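Local coordinates for ABC-type transport system, molybdenum-specific extracellular solute-binding protein (Clostridium difficile, PDB 4KD5) that probably binds molybdate or tungstate outside the cell as the solute-binding component of an ABC transporter, at residues Ser120-Lys125 with Phe166-Asp171; Tyr126-Leu131 with Asn135-Leu140. One frame throughout, in Å; residues are numbered along the deposited sequence.

Contact 1: residues Ser120-Lys125 with Phe166-Asp171; sequences SVPAGK and FVYFSD
Y168, whose ring meets P122 and A123, accepts the backbone N-H of D171 at its carbonyl, with D171 N 3.1 Å from Y168 O. D171 closes the short 3-10 turn with this bond, and its OD2 takes a weak bond from Y168 N.

The Y168 ring carries most of this side of the contact. A123 CB sits over one face of the ring, 4.2 Å from the ring centroid and 19° off the normal, a CH-pi contact. The methyl lies nearer the rim than the middle, with Y168 CE1 its closest ring atom at 4.0 Å. Y168 CG is anti to its own carbonyl carbon (chi1 -71°), which swings the ring from the strand end across to the helix start. The hydroxyl then reaches the first turn. Y168 OH is 3.6 Å from P122 CB and equally near the P122 carbonyl carbon. A123 N is also 3.6 Å from Y168 OH, a packing distance. V121 is the N-cap, so P122 and A123 fall in the first turn. V121 O accepts K125 N at 2.9 Å, and G124 N adds a weaker bond.

A123 and Y168 are both predicted molybdate ligands. A helix N-terminus beside a tyrosine hydroxyl is consistent with an oxyanion site, as in other ModA proteins. The positive end of the helix dipole would probably help hold the anion.

Helix 150-159 packs alongside through V150, which touches A123, V167 and D171. Strand 164-168 is held in the sheet by backbone bonds from F166 to A114 and from V167 to V90, so the contact joins the start of helix 122-133 to the end of a central strand.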
# COMPACT_ATOMS: atom_id res chain seq x y z
N SER A 120 -23.24 -25.28 23.72
CA SER A 120 -23.65 -25.13 22.32
C SER A 120 -23.80 -23.67 21.89
O SER A 120 -23.65 -23.35 20.71
CB SER A 120 -24.96 -25.89 22.08
OG SER A 120 -25.52 -25.58 20.81
N VAL A 121 -24.07 -22.79 22.84
CA VAL A 121 -24.31 -21.38 22.55
C VAL A 121 -23.30 -20.48 23.26
O VAL A 121 -23.21 -20.49 24.48
CB VAL A 121 -25.72 -20.96 23.01
CG1 VAL A 121 -26.07 -19.58 22.46
CG2 VAL A 121 -26.74 -21.98 22.57
N PRO A 122 -22.52 -19.71 22.48
CA PRO A 122 -21.48 -18.84 23.05
C PRO A 122 -22.02 -17.85 24.08
O PRO A 122 -21.37 -17.63 25.10
CB PRO A 122 -20.92 -18.09 21.82
CG PRO A 122 -21.88 -18.36 20.71
CD PRO A 122 -22.52 -19.67 21.01
N ALA A 123 -23.19 -17.27 23.84
CA ALA A 123 -23.82 -16.39 24.82
C ALA A 123 -24.17 -17.14 26.11
O ALA A 123 -24.23 -16.55 27.19
CB ALA A 123 -25.04 -15.73 24.24
N GLY A 124 -24.43 -18.45 25.98
CA GLY A 124 -24.68 -19.29 27.14
C GLY A 124 -23.40 -19.61 27.88
O GLY A 124 -23.38 -19.68 29.10
N LYS A 125 -22.32 -19.79 27.12
CA LYS A 125 -21.01 -20.05 27.69
C LYS A 125 -20.53 -18.87 28.54
O LYS A 125 -19.89 -19.06 29.57
CB LYS A 125 -20.00 -20.35 26.58
CG LYS A 125 -18.58 -20.62 27.06
CD LYS A 125 -17.65 -20.94 25.89
CE LYS A 125 -17.09 -19.69 25.23
NZ LYS A 125 -15.86 -19.18 25.91
N PHE A 166 -30.22 -13.72 29.28
CA PHE A 166 -28.84 -13.30 29.03
C PHE A 166 -28.53 -13.38 27.54
O PHE A 166 -28.77 -14.40 26.90
CB PHE A 166 -27.85 -14.15 29.84
CG PHE A 166 -27.71 -13.72 31.26
CD1 PHE A 166 -26.83 -12.70 31.60
CD2 PHE A 166 -28.45 -14.32 32.27
CE1 PHE A 166 -26.69 -12.28 32.91
CE2 PHE A 166 -28.31 -13.91 33.59
CZ PHE A 166 -27.43 -12.89 33.91
N VAL A 167 -27.99 -12.29 27.00
CA VAL A 167 -27.88 -12.14 25.56
C VAL A 167 -26.79 -11.12 25.23
O VAL A 167 -26.40 -10.34 26.10
CB VAL A 167 -29.26 -11.74 24.98
CG1 VAL A 167 -29.29 -10.28 24.61
CG2 VAL A 167 -29.63 -12.61 23.80
N TYR A 168 -26.27 -11.13 24.00
CA TYR A 168 -25.32 -10.10 23.58
C TYR A 168 -26.06 -8.79 23.33
O TYR A 168 -27.23 -8.80 22.94
CB TYR A 168 -24.57 -10.52 22.31
CG TYR A 168 -23.57 -11.63 22.50
CD1 TYR A 168 -23.10 -11.95 23.76
CD2 TYR A 168 -23.08 -12.34 21.42
CE1 TYR A 168 -22.17 -12.96 23.94
CE2 TYR A 168 -22.16 -13.34 21.58
CZ TYR A 168 -21.71 -13.65 22.85
OH TYR A 168 -20.79 -14.66 23.02
N PHE A 169 -25.40 -7.66 23.53
CA PHE A 169 -26.05 -6.38 23.28
C PHE A 169 -26.44 -6.24 21.81
O PHE A 169 -27.47 -5.65 21.49
CB PHE A 169 -25.15 -5.22 23.70
CG PHE A 169 -25.86 -3.90 23.73
CD1 PHE A 169 -26.93 -3.70 24.59
CD2 PHE A 169 -25.46 -2.86 22.91
CE1 PHE A 169 -27.59 -2.48 24.63
CE2 PHE A 169 -26.12 -1.64 22.94
CZ PHE A 169 -27.18 -1.45 23.80
N SER A 170 -25.61 -6.78 20.92
CA SER A 170 -25.86 -6.70 19.49
C SER A 170 -27.11 -7.47 19.06
O SER A 170 -27.67 -7.22 17.99
CB SER A 170 -24.65 -7.18 18.69
OG SER A 170 -24.29 -8.50 19.03
N ASP A 171 -27.55 -8.41 19.90
CA ASP A 171 -28.77 -9.16 19.64
C ASP A 171 -30.01 -8.38 20.07
O ASP A 171 -31.13 -8.81 19.82
CB ASP A 171 -28.74 -10.50 20.38
CG ASP A 171 -27.61 -11.41 19.91
OD1 ASP A 171 -27.34 -11.46 18.69
OD2 ASP A 171 -27.01 -12.08 20.77

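Contact 2: residues Tyr126-Leu131 with Asn135-Leu140; sequences YADEVL and NLKDKL
L131 O faces the backbone just beyond the end of its helix and accepts L136 N at 2.7 Å, with an N-H...O angle of 160° and the donor nearly in line with the carbonyl, while K137 N makes a second, weak bond to it at 3.1 Å.

Side chains follow the same turn. L131 CD2 approaches L136 CB at 4.4 Å. It also meets L140 CD2 at 4.0 Å, the two leucine side chains crossing at about a right angle. L131 CB packs against the backbone and CB of K137.

This is a Schellman motif closing helix 122-133. N135 has the positive phi, 58°, that turns the chain sharply out of the helix. The bond from L136 to L131 is its six-to-one bond, and the touch between these two leucines is the apolar contact that usually goes with it.

About one turn back along the helix, D128 forms a salt bridge with K137. D128 OD2 and K137 NZ are 3.1 Å apart, and the hydrogen bond between them is weak. The lysine chain is fully extended and lies obliquely across the aspartate, bringing its amine to the carboxylate from the residue just past the turn. On the buried side, L140 rests on I113 of strand 113-116.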
# COMPACT_ATOMS: atom_id res chain seq x y z
N TYR A 126 -20.85 -17.65 28.11
CA TYR A 126 -20.44 -16.46 28.85
C TYR A 126 -21.40 -16.16 29.99
O TYR A 126 -21.00 -15.58 31.01
CB TYR A 126 -20.28 -15.26 27.91
CG TYR A 126 -19.07 -15.35 27.01
CD1 TYR A 126 -17.80 -15.16 27.50
CD2 TYR A 126 -19.21 -15.62 25.66
CE1 TYR A 126 -16.69 -15.24 26.68
CE2 TYR A 126 -18.12 -15.71 24.82
CZ TYR A 126 -16.85 -15.52 25.35
OH TYR A 126 -15.75 -15.60 24.53
N ALA A 127 -22.66 -16.53 29.83
CA ALA A 127 -23.63 -16.41 30.91
C ALA A 127 -23.23 -17.33 32.06
O ALA A 127 -23.36 -16.97 33.23
CB ALA A 127 -25.02 -16.76 30.42
N ASP A 128 -22.74 -18.51 31.71
CA ASP A 128 -22.27 -19.47 32.70
C ASP A 128 -21.07 -18.91 33.47
O ASP A 128 -20.96 -19.12 34.67
CB ASP A 128 -21.89 -20.79 32.03
CG ASP A 128 -21.39 -21.82 33.02
OD1 ASP A 128 -20.17 -21.89 33.24
OD2 ASP A 128 -22.23 -22.55 33.58
N GLU A 129 -20.19 -18.21 32.76
CA GLU A 129 -19.03 -17.59 33.39
C GLU A 129 -19.44 -16.54 34.42
O GLU A 129 -18.94 -16.54 35.55
CB GLU A 129 -18.10 -16.97 32.35
CG GLU A 129 -17.30 -17.96 31.55
CD GLU A 129 -16.13 -17.30 30.84
OE1 GLU A 129 -15.41 -16.52 31.50
OE2 GLU A 129 -15.92 -17.57 29.64
N VAL A 130 -20.34 -15.65 34.02
CA VAL A 130 -20.84 -14.59 34.91
C VAL A 130 -21.45 -15.16 36.19
O VAL A 130 -21.06 -14.79 37.29
CB VAL A 130 -21.87 -13.70 34.19
CG1 VAL A 130 -22.51 -12.72 35.16
CG2 VAL A 130 -21.22 -12.95 33.04
N LEU A 131 -22.40 -16.08 36.03
CA LEU A 131 -23.10 -16.67 37.17
C LEU A 131 -22.15 -17.47 38.07
O LEU A 131 -22.31 -17.49 39.29
CB LEU A 131 -24.26 -17.55 36.69
CG LEU A 131 -25.33 -16.87 35.83
CD1 LEU A 131 -26.42 -17.85 35.43
CD2 LEU A 131 -25.94 -15.69 36.57
N ASN A 135 -20.89 -16.23 41.87
CA ASN A 135 -21.34 -17.22 42.84
C ASN A 135 -22.87 -17.33 42.90
O ASN A 135 -23.44 -17.51 43.97
CB ASN A 135 -20.78 -16.89 44.23
CG ASN A 135 -19.34 -16.41 44.18
OD1 ASN A 135 -18.48 -17.05 43.59
ND2 ASN A 135 -19.09 -15.24 44.78
N LEU A 136 -23.50 -17.23 41.74
CA LEU A 136 -24.96 -17.27 41.65
C LEU A 136 -25.45 -18.53 40.96
O LEU A 136 -26.65 -18.80 40.94
CB LEU A 136 -25.47 -16.04 40.91
CG LEU A 136 -25.24 -14.67 41.54
CD1 LEU A 136 -25.86 -13.57 40.69
CD2 LEU A 136 -25.81 -14.64 42.93
N LYS A 137 -24.52 -19.30 40.39
CA LYS A 137 -24.89 -20.43 39.54
C LYS A 137 -25.66 -21.53 40.27
O LYS A 137 -26.58 -22.12 39.70
CB LYS A 137 -23.67 -21.02 38.84
CG LYS A 137 -24.03 -21.79 37.58
CD LYS A 137 -22.95 -22.79 37.19
CE LYS A 137 -23.50 -23.77 36.16
NZ LYS A 137 -22.51 -24.80 35.74
N ASP A 138 -25.30 -21.81 41.52
CA ASP A 138 -26.01 -22.82 42.30
C ASP A 138 -27.38 -22.33 42.76
O ASP A 138 -28.39 -23.01 42.56
CB ASP A 138 -25.17 -23.30 43.49
CG ASP A 138 -24.47 -24.62 43.22
OD1 ASP A 138 -23.54 -24.96 43.98
OD2 ASP A 138 -24.85 -25.32 42.26
N LYS A 139 -27.42 -21.15 43.37
CA LYS A 139 -28.66 -20.56 43.88
C LYS A 139 -29.75 -20.46 42.81
O LYS A 139 -30.94 -20.56 43.12
CB LYS A 139 -28.40 -19.17 44.47
CG LYS A 139 -27.43 -19.15 45.65
CD LYS A 139 -27.15 -17.73 46.15
CE LYS A 139 -28.29 -17.18 47.02
NZ LYS A 139 -27.83 -16.10 47.94
N LEU A 140 -29.34 -20.28 41.57
CA LEU A 140 -30.25 -19.96 40.47
C LEU A 140 -30.65 -21.18 39.64
O LEU A 140 -31.41 -21.06 38.68
CB LEU A 140 -29.62 -18.91 39.55
CG LEU A 140 -29.91 -17.42 39.80
CD1 LEU A 140 -30.21 -17.16 41.26
CD2 LEU A 140 -28.74 -16.56 39.34

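Contacts 1 and 2 lie at successive parts of helix 122-133, the first at its start and the second at its end, with centres about 14 Å apart. Strand 164-168 bridges them: F166 CB is 3.9 Å from A127 CB, and F166 CZ is 4.1 Å from L131 CD2. Y126 CD2 packs 3.2 Å from Y168 OH. Contact 1 holds two predicted molybdate ligands. Between side chains, V150, a third, is about 4 Å from A123, and S15, also predicted, about 7 Å from Y168. The D128-K137 bridge stands back from this site, D128 being about 10 Å from A123 between side chains. Y126, in segment 126-131 but not meeting 135-140, touches a bound 2-butanol.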